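PDB 6FUV: solute Binding Protein, BlMnBP1 in complex with mannotriose from Bifidobacterium, which binds manno-oligosaccharides such as beta-mannotriose and probably delivers them to an ABC transporter for uptake by the cell. Local coordinates for residues T25-R30 with L72-A77; K153-F158 with A219-P224. All coordinates share one frame; numbering follows the deposited sequence.

Interaction 1: T25-R30 with L72-A77. With BMA (beta-D-mannopyranose), chain B.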
ATOM      1  N   THR A  25      11.064 -18.882  -8.897  1.00 16.41           N
ATOM      2  CA  THR A  25      10.913 -18.551  -7.487  1.00 17.74           C
ATOM      3  C   THR A  25      10.236 -17.197  -7.326  1.00 14.17           C
ATOM      4  O   THR A  25      10.680 -16.215  -7.913  1.00 16.02           O
ATOM      5  CB  THR A  25      12.274 -18.538  -6.786  1.00 15.91           C
ATOM      6  OG1 THR A  25      12.920 -19.789  -6.975  1.00 17.36           O
ATOM      7  CG2 THR A  25      12.143 -18.266  -5.347  1.00 13.53           C
ATOM      8  N   PHE A  26       9.194 -17.148  -6.491  1.00 17.44           N
ATOM      9  CA  PHE A  26       8.350 -15.971  -6.293  1.00 13.76           C
ATOM     10  C   PHE A  26       8.558 -15.532  -4.853  1.00 13.44           C
ATOM     11  O   PHE A  26       8.204 -16.246  -3.930  1.00 18.10           O
ATOM     12  CB  PHE A  26       6.875 -16.271  -6.585  1.00 15.76           C
ATOM     13  CG  PHE A  26       5.968 -15.079  -6.438  1.00 14.53           C
ATOM     14  CD1 PHE A  26       6.458 -13.789  -6.529  1.00 17.15           C
ATOM     15  CD2 PHE A  26       4.637 -15.257  -6.248  1.00 24.09           C
ATOM     16  CE1 PHE A  26       5.638 -12.709  -6.415  1.00 17.51           C
ATOM     17  CE2 PHE A  26       3.760 -14.151  -6.118  1.00 20.10           C
ATOM     18  CZ  PHE A  26       4.248 -12.904  -6.199  1.00 22.36           C
ATOM     19  N   PHE A  27       9.179 -14.391  -4.660  1.00 13.28           N
ATOM     20  CA  PHE A  27       9.567 -13.863  -3.353  1.00 20.56           C
ATOM     21  C   PHE A  27       8.611 -12.721  -3.030  1.00 15.80           C
ATOM     22  O   PHE A  27       8.480 -11.780  -3.817  1.00 14.00           O
ATOM     23  CB  PHE A  27      11.050 -13.416  -3.373  1.00 15.97           C
ATOM     24  CG  PHE A  27      11.544 -12.820  -2.079  1.00 13.90           C
ATOM     25  CD1 PHE A  27      11.409 -13.509  -0.891  1.00 21.25           C
ATOM     26  CD2 PHE A  27      12.163 -11.594  -2.046  1.00 18.40           C
ATOM     27  CE1 PHE A  27      11.857 -12.966   0.303  1.00 21.32           C
ATOM     28  CE2 PHE A  27      12.628 -11.072  -0.879  1.00 18.10           C
ATOM     29  CZ  PHE A  27      12.460 -11.750   0.304  1.00 16.16           C
ATOM     30  N   ASN A  28       7.900 -12.836  -1.913  1.00 17.40           N
ATOM     31  CA  ASN A  28       6.963 -11.803  -1.513  1.00 14.25           C
ATOM     32  C   ASN A  28       6.804 -11.770  -0.011  1.00 17.97           C
ATOM     33  O   ASN A  28       7.360 -12.604   0.697  1.00 10.84           O
ATOM     34  CB  ASN A  28       5.613 -12.021  -2.154  1.00 23.02           C
ATOM     35  CG  ASN A  28       5.017 -13.341  -1.808  1.00 21.42           C
ATOM     36  OD1 ASN A  28       4.408 -13.521  -0.740  1.00 22.14           O
ATOM     37  ND2 ASN A  28       5.142 -14.277  -2.719  1.00 24.72           N
ATOM     38  N   GLY A  29       6.053 -10.759   0.471  1.00 16.92           N
ATOM     39  CA  GLY A  29       5.856 -10.505   1.883  1.00 16.18           C
ATOM     40  C   GLY A  29       4.607 -11.109   2.481  1.00 15.74           C
ATOM     41  O   GLY A  29       4.301 -10.908   3.656  1.00 13.88           O
ATOM     42  N   ARG A  30       3.845 -11.846   1.692  1.00 21.98           N
ATOM     43  CA  ARG A  30       2.634 -12.476   2.194  1.00 11.44           C
ATOM     44  C   ARG A  30       3.005 -13.769   2.919  1.00 16.19           C
ATOM     45  O   ARG A  30       2.811 -14.894   2.456  1.00 13.26           O
ATOM     46  CB  ARG A  30       1.680 -12.711   1.046  1.00 15.29           C
ATOM     47  CG  ARG A  30       1.019 -11.458   0.489  1.00 17.22           C
ATOM     48  CD  ARG A  30       0.283 -10.676   1.516  1.00 11.82           C
ATOM     49  NE  ARG A  30      -0.744 -11.419   2.211  1.00 18.00           N
ATOM     50  CZ  ARG A  30      -2.023 -11.494   1.851  1.00 17.45           C
ATOM     51  NH1 ARG A  30      -2.443 -10.927   0.748  1.00 19.38           N
ATOM     52  NH2 ARG A  30      -2.894 -12.165   2.592  1.00 18.66           N
ATOM     53  N   LEU A  72      15.239  -5.375  -0.377  1.00  9.99           N
ATOM     54  CA  LEU A  72      16.378  -4.517  -0.683  1.00 18.79           C
ATOM     55  C   LEU A  72      17.679  -5.294  -0.513  1.00 15.27           C
ATOM     56  O   LEU A  72      18.536  -5.302  -1.389  1.00 20.46           O
ATOM     57  CB  LEU A  72      16.331  -3.265   0.197  1.00 16.52           C
ATOM     58  CG  LEU A  72      15.276  -2.249  -0.183  1.00 20.99           C
ATOM     59  CD1 LEU A  72      15.202  -1.077   0.808  1.00 15.11           C
ATOM     60  CD2 LEU A  72      15.515  -1.646  -1.581  1.00 19.77           C
ATOM     61  N   THR A  73      17.796  -6.047   0.570  1.00 19.43           N
ATOM     62  CA  THR A  73      18.981  -6.863   0.772  1.00 15.90           C
ATOM     63  C   THR A  73      19.099  -7.902  -0.330  1.00 16.42           C
ATOM     64  O   THR A  73      20.193  -8.155  -0.829  1.00 16.96           O
ATOM     65  CB  THR A  73      18.906  -7.519   2.151  1.00 16.86           C
ATOM     66  OG1 THR A  73      18.898  -6.518   3.150  1.00 16.31           O
ATOM     67  CG2 THR A  73      20.075  -8.425   2.416  1.00 20.64           C
ATOM     68  N   ARG A  74      17.982  -8.491  -0.747  1.00 14.72           N
ATOM     69  CA  ARG A  74      18.027  -9.507  -1.796  1.00 13.52           C
ATOM     70  C   ARG A  74      18.505  -8.919  -3.119  1.00 18.34           C
ATOM     71  O   ARG A  74      19.209  -9.581  -3.878  1.00 23.20           O
ATOM     72  CB  ARG A  74      16.637 -10.138  -1.948  1.00 19.98           C
ATOM     73  CG  ARG A  74      16.586 -11.302  -2.855  1.00 24.11           C
ATOM     74  CD  ARG A  74      17.186 -12.502  -2.190  1.00 25.60           C
ATOM     75  NE  ARG A  74      16.189 -13.157  -1.373  1.00 26.50           N
ATOM     76  CZ  ARG A  74      15.506 -14.221  -1.742  1.00 17.26           C
ATOM     77  NH1 ARG A  74      15.741 -14.783  -2.902  1.00 22.95           N
ATOM     78  NH2 ARG A  74      14.627 -14.748  -0.920  1.00 22.13           N
ATOM     79  N   LEU A  75      18.155  -7.672  -3.398  1.00 19.28           N
ATOM     80  CA  LEU A  75      18.593  -7.029  -4.635  1.00 22.87           C
ATOM     81  C   LEU A  75      20.087  -6.709  -4.569  1.00 24.31           C
ATOM     82  O   LEU A  75      20.805  -6.818  -5.565  1.00 19.69           O
ATOM     83  CB  LEU A  75      17.787  -5.749  -4.874  1.00 16.57           C
ATOM     84  CG  LEU A  75      16.304  -5.843  -5.147  1.00 23.84           C
ATOM     85  CD1 LEU A  75      15.721  -4.414  -5.187  1.00 17.63           C
ATOM     86  CD2 LEU A  75      15.971  -6.565  -6.416  1.00 14.66           C
ATOM     87  N   GLN A  76      20.580  -6.319  -3.393  1.00 16.74           N
ATOM     88  CA  GLN A  76      22.015  -6.162  -3.226  1.00 24.75           C
ATOM     89  C   GLN A  76      22.754  -7.482  -3.418  1.00 22.71           C
ATOM     90  O   GLN A  76      23.875  -7.483  -3.890  1.00 22.45           O
ATOM     91  CB  GLN A  76      22.307  -5.597  -1.850  1.00 18.94           C
ATOM     92  CG  GLN A  76      23.767  -5.589  -1.490  1.00 29.00           C
ATOM     93  CD  GLN A  76      24.016  -4.891  -0.148  1.00 33.60           C
ATOM     94  OE1 GLN A  76      23.449  -5.260   0.883  1.00 35.06           O
ATOM     95  NE2 GLN A  76      24.867  -3.902  -0.159  1.00 28.20           N
ATOM     96  N   ALA A  77      22.156  -8.612  -3.069  1.00 23.87           N
ATOM     97  CA  ALA A  77      22.826  -9.891  -3.234  1.00 22.19           C
ATOM     98  C   ALA A  77      23.147 -10.162  -4.688  1.00 26.69           C
ATOM     99  O   ALA A  77      24.074 -10.909  -4.983  1.00 27.75           O
ATOM    100  CB  ALA A  77      21.947 -11.007  -2.679  1.00 21.79           C
TER
HETATM  101  C1  BMA B   1       1.492 -11.009   6.847  1.00 16.25           C
HETATM  102  C2  BMA B   1       0.351 -10.276   6.142  1.00 14.58           C
HETATM  103  C3  BMA B   1       0.965  -9.241   5.170  1.00 11.94           C
HETATM  104  C4  BMA B   1       1.881  -8.291   5.971  1.00 17.42           C
HETATM  105  C5  BMA B   1       2.903  -9.092   6.792  1.00 18.13           C
HETATM  106  C6  BMA B   1       3.787  -8.198   7.707  1.00 17.56           C
HETATM  107  O1  BMA B   1       0.920 -11.896   7.715  1.00 19.68           O
HETATM  108  O2  BMA B   1      -0.443  -9.536   7.083  1.00 16.08           O
HETATM  109  O3  BMA B   1      -0.060  -8.597   4.442  1.00 15.27           O
HETATM  110  O4  BMA B   1       2.666  -7.422   5.145  1.00 15.32           O
HETATM  111  O5  BMA B   1       2.225 -10.085   7.599  1.00 16.30           O
HETATM  112  O6  BMA B   1       4.859  -8.972   8.232  1.00 19.62           O

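Interaction 2: K153-F158 with A219-P224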
ATOM      1  N   LYS A 153     -16.275  11.468   9.059  1.00 19.13           N
ATOM      2  CA  LYS A 153     -15.731  11.906   7.791  1.00 20.03           C
ATOM      3  C   LYS A 153     -14.721  13.029   7.926  1.00 14.37           C
ATOM      4  O   LYS A 153     -14.128  13.403   6.926  1.00 19.17           O
ATOM      5  CB  LYS A 153     -16.877  12.358   6.864  1.00 11.14           C
ATOM      6  CG  LYS A 153     -17.787  11.215   6.411  1.00 19.24           C
ATOM      7  CD  LYS A 153     -18.794  11.639   5.385  1.00 26.87           C
ATOM      8  CE  LYS A 153     -19.610  10.439   4.893  1.00 32.65           C
ATOM      9  NZ  LYS A 153     -19.908   9.535   6.042  1.00 32.96           N
ATOM     10  N   THR A 154     -14.498  13.572   9.111  1.00 19.44           N
ATOM     11  CA  THR A 154     -13.518  14.619   9.366  1.00 22.01           C
ATOM     12  C   THR A 154     -12.644  14.185  10.526  1.00 23.22           C
ATOM     13  O   THR A 154     -12.978  13.238  11.247  1.00 19.43           O
ATOM     14  CB  THR A 154     -14.200  15.952   9.712  1.00 20.68           C
ATOM     15  OG1 THR A 154     -14.871  15.802  10.965  1.00 13.14           O
ATOM     16  CG2 THR A 154     -15.187  16.390   8.623  1.00 17.62           C
ATOM     17  N   PRO A 155     -11.513  14.875  10.760  1.00 17.69           N
ATOM     18  CA  PRO A 155     -10.687  14.518  11.929  1.00 15.35           C
ATOM     19  C   PRO A 155     -11.374  14.726  13.275  1.00 26.67           C
ATOM     20  O   PRO A 155     -11.206  13.902  14.182  1.00 20.27           O
ATOM     21  CB  PRO A 155      -9.467  15.428  11.772  1.00 18.62           C
ATOM     22  CG  PRO A 155      -9.375  15.745  10.300  1.00 17.82           C
ATOM     23  CD  PRO A 155     -10.832  15.834   9.858  1.00 16.89           C
ATOM     24  N   GLU A 156     -12.149  15.799  13.427  1.00 17.75           N
ATOM     25  CA  GLU A 156     -12.856  16.030  14.677  1.00 19.56           C
ATOM     26  C   GLU A 156     -13.912  14.963  14.915  1.00 21.32           C
ATOM     27  O   GLU A 156     -14.068  14.500  16.052  1.00 18.21           O
ATOM     28  CB  GLU A 156     -13.506  17.405  14.669  1.00 17.32           C
ATOM     29  CG  GLU A 156     -12.565  18.577  14.685  1.00 24.48           C
ATOM     30  CD  GLU A 156     -12.143  19.062  13.279  1.00 27.91           C
ATOM     31  OE1 GLU A 156     -12.260  18.292  12.307  1.00 23.83           O
ATOM     32  OE2 GLU A 156     -11.720  20.245  13.146  1.00 29.43           O
ATOM     33  N   GLU A 157     -14.656  14.583  13.865  1.00 19.42           N
ATOM     34  CA  GLU A 157     -15.646  13.514  13.993  1.00 14.18           C
ATOM     35  C   GLU A 157     -14.956  12.197  14.317  1.00 18.40           C
ATOM     36  O   GLU A 157     -15.472  11.373  15.069  1.00 19.62           O
ATOM     37  CB  GLU A 157     -16.445  13.393  12.695  1.00 21.75           C
ATOM     38  CG  GLU A 157     -17.498  14.480  12.448  1.00 11.51           C
ATOM     39  CD  GLU A 157     -17.877  14.635  11.012  1.00 15.25           C
ATOM     40  OE1 GLU A 157     -17.792  13.655  10.233  1.00 19.45           O
ATOM     41  OE2 GLU A 157     -18.188  15.791  10.603  1.00 19.03           O
ATOM     42  N   PHE A 158     -13.773  11.988  13.772  1.00 19.77           N
ATOM     43  CA  PHE A 158     -13.046  10.763  14.076  1.00 19.56           C
ATOM     44  C   PHE A 158     -12.643  10.729  15.537  1.00 11.37           C
ATOM     45  O   PHE A 158     -12.763   9.696  16.190  1.00 15.16           O
ATOM     46  CB  PHE A 158     -11.809  10.638  13.185  1.00 16.21           C
ATOM     47  CG  PHE A 158     -11.112   9.320  13.306  1.00 20.48           C
ATOM     48  CD1 PHE A 158     -11.730   8.152  12.887  1.00 19.30           C
ATOM     49  CD2 PHE A 158      -9.858   9.220  13.877  1.00 20.15           C
ATOM     50  CE1 PHE A 158     -11.103   6.913  13.007  1.00 11.96           C
ATOM     51  CE2 PHE A 158      -9.247   7.952  13.997  1.00 19.58           C
ATOM     52  CZ  PHE A 158      -9.865   6.845  13.537  1.00 15.26           C
ATOM     53  N   ALA A 219      -8.299  25.450   5.156  1.00 26.80           N
ATOM     54  CA  ALA A 219      -9.013  24.192   5.389  1.00 24.40           C
ATOM     55  C   ALA A 219      -8.146  23.349   6.293  1.00 17.18           C
ATOM     56  O   ALA A 219      -7.424  22.456   5.842  1.00 14.87           O
ATOM     57  CB  ALA A 219      -9.320  23.462   4.082  1.00 22.66           C
ATOM     58  N   PRO A 220      -8.168  23.625   7.597  1.00 21.28           N
ATOM     59  CA  PRO A 220      -7.174  23.033   8.488  1.00 18.46           C
ATOM     60  C   PRO A 220      -7.380  21.571   8.724  1.00 19.04           C
ATOM     61  O   PRO A 220      -6.447  20.949   9.231  1.00 19.28           O
ATOM     62  CB  PRO A 220      -7.346  23.843   9.785  1.00 24.89           C
ATOM     63  CG  PRO A 220      -8.717  24.406   9.704  1.00 25.05           C
ATOM     64  CD  PRO A 220      -8.960  24.681   8.263  1.00 22.02           C
ATOM     65  N   ASP A 221      -8.531  20.987   8.345  1.00 23.11           N
ATOM     66  CA  ASP A 221      -8.783  19.543   8.459  1.00 23.41           C
ATOM     67  C   ASP A 221      -8.555  18.796   7.146  1.00 15.10           C
ATOM     68  O   ASP A 221      -9.075  17.686   6.939  1.00 16.58           O
ATOM     69  CB  ASP A 221     -10.206  19.287   8.979  1.00 17.67           C
ATOM     70  CG  ASP A 221     -10.395  19.811  10.416  1.00 25.07           C
ATOM     71  OD1 ASP A 221      -9.564  19.444  11.288  1.00 22.06           O
ATOM     72  OD2 ASP A 221     -11.299  20.656  10.644  1.00 15.31           O
ATOM     73  N   THR A 222      -7.771  19.387   6.268  1.00 20.65           N
ATOM     74  CA  THR A 222      -7.319  18.768   5.043  1.00 18.74           C
ATOM     75  C   THR A 222      -5.798  18.865   4.994  1.00 21.50           C
ATOM     76  O   THR A 222      -5.173  19.441   5.887  1.00 18.86           O
ATOM     77  CB  THR A 222      -7.915  19.461   3.813  1.00 18.55           C
ATOM     78  OG1 THR A 222      -7.261  20.721   3.586  1.00 16.85           O
ATOM     79  CG2 THR A 222      -9.383  19.696   3.989  1.00 17.97           C
ATOM     80  N   HIS A 223      -5.191  18.298   3.927  1.00 19.08           N
ATOM     81  CA  HIS A 223      -3.778  18.331   3.587  1.00 21.94           C
ATOM     82  C   HIS A 223      -2.950  17.456   4.518  1.00 15.61           C
ATOM     83  O   HIS A 223      -3.457  16.946   5.524  1.00 15.82           O
ATOM     84  CB  HIS A 223      -3.305  19.779   3.554  1.00 18.81           C
ATOM     85  CG  HIS A 223      -3.657  20.482   2.281  1.00  9.58           C
ATOM     86  ND1 HIS A 223      -4.935  20.909   1.972  1.00 22.31           N
ATOM     87  CD2 HIS A 223      -2.897  20.767   1.200  1.00 18.25           C
ATOM     88  CE1 HIS A 223      -4.929  21.454   0.768  1.00 25.19           C
ATOM     89  NE2 HIS A 223      -3.709  21.370   0.273  1.00 20.69           N
ATOM     90  N   PRO A 224      -1.697  17.202   4.175  1.00 14.45           N
ATOM     91  CA  PRO A 224      -0.915  16.265   4.981  1.00 18.29           C
ATOM     92  C   PRO A 224      -0.990  16.525   6.477  1.00 15.37           C
ATOM     93  O   PRO A 224      -1.058  15.589   7.267  1.00 16.41           O
ATOM     94  CB  PRO A 224       0.496  16.456   4.422  1.00 17.97           C
ATOM     95  CG  PRO A 224       0.257  16.827   3.006  1.00 15.70           C
ATOM     96  CD  PRO A 224      -0.983  17.628   2.967  1.00 19.10           C
TER

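Interaction 1: T25-R30 with L72-A77
Phe-27 and Arg-74 meet in a cation-pi pair beneath the helix of a beta-alpha-beta crossover, a worked example of how such a unit holds its helix to its sheet. The chain runs from strand 57-63 through helix 67-77 to strand 84-86, and strand 22-28, which carries Phe-27, lies between those two as their parallel neighbour. From its CB, directed toward the helix, Phe-27 sends CG anti to the backbone N (chi1 178°), which carries the ring out toward the helix, where one face meets the guanidinium. Arg-74 NH2 sits toward the rim of that face, and the ring atoms meet it in graded fashion. Phe-27 CD1 comes closest, at 3.4 Å from Arg-74 NH2, with Phe-27 CE1 3.5 Å from the same nitrogen; Phe-27 CG and Phe-27 CZ stand a little farther off. On the far flank Arg-74 NE only grazes the ring, 4.2 Å from Phe-27 CE2. Arg-74 CZ hangs 4.1 Å from the Phe-27 centroid, only 5° off the ring normal, yet the planes are 35° apart, a cation-pi contact with the guanidinium tilted, its NH2 side dipped toward the ring.

The bent Arg-74 chain ends in further bonds: NH2 also donates to Gln-62 OE1 on strand 57-63 and NH1 to Ser-81 OG, which together fix the turn of the guanidinium over the ring. Tyr-67 meets the Phe-27 ring as well, at an inclination.

Past the strand end the chain enters the glycan pocket. Asn-28 forms an Asx turn, its OD1 accepting from Arg-30 N in the carbonyl plane, on a lone pair. Arg-30, salt-bridged to Asp-32 and Glu-338, lays CD 3.6 Å from O3 of the bound mannose.

Interaction 2: K153-F158 with A219-P224
The backbones approach most closely at Pro-155, in the first turn of helix 155-168, and Asp-221, third residue of a type I turn from Ala-219 to Thr-222, with 6.4 Å between their CA atoms. Asp-221 CB points at the helix and rests 3.6 Å from Pro-155 CD, while Asp-221 OD1 lies 3.8 Å from Pro-155 CG as the side chain slants across the ring. Glu-156 comes from the opposite direction: a bend at chi2 (90°) turns its carboxylate back toward the turn. The two carboxylates are turned steeply against each other, their planes 73° apart, and Glu-156 OE2 stands 2.6 Å from Asp-221 OD2. At so short a distance one of the acid groups probably holds a proton. A glycine in place of Asp-221 would probably take the CB from against Pro-155 CD and leave the Glu-156 carboxylate without its acid partner, free to turn.

Each partner is shaped by its own bonds. Thr-154 is the N-cap, its OG1 accepting from Glu-157 N, and Glu-157 OE1 in turn takes Lys-153 N. In the turn, Ala-219 O receives both Thr-222 N and Thr-222 OG1, and His-223 ND1 donates to that hydroxyl in its ring plane.

The contact thus joins, at the surface, the start of helix 155-168 to the loop leading into helix 223-236, whose Thr-230 touches both Pro-155 and Phe-158.

In the fold
Read from the N terminus, the chain lays down strand 22-28, and interaction 1 closes a span of 41 residues when helix 67-77 comes back over it, within the lobe built on the larger mixed sheet. Interaction 2 opens only later: it closes a 60-residue excursion from the start of helix 155-168 to the lead-in of helix 223-236. The two therefore follow in series, neither nesting nor crossing. The centres of interactions 1 and 2 are about 38 Å apart, on opposite sides of the chain's centre. One ties helix to sheet beside the glycan pocket; the other joins the start of one helix to the turn leading into another, at the surface, consistent with the two-lobed plan of solute-binding proteins.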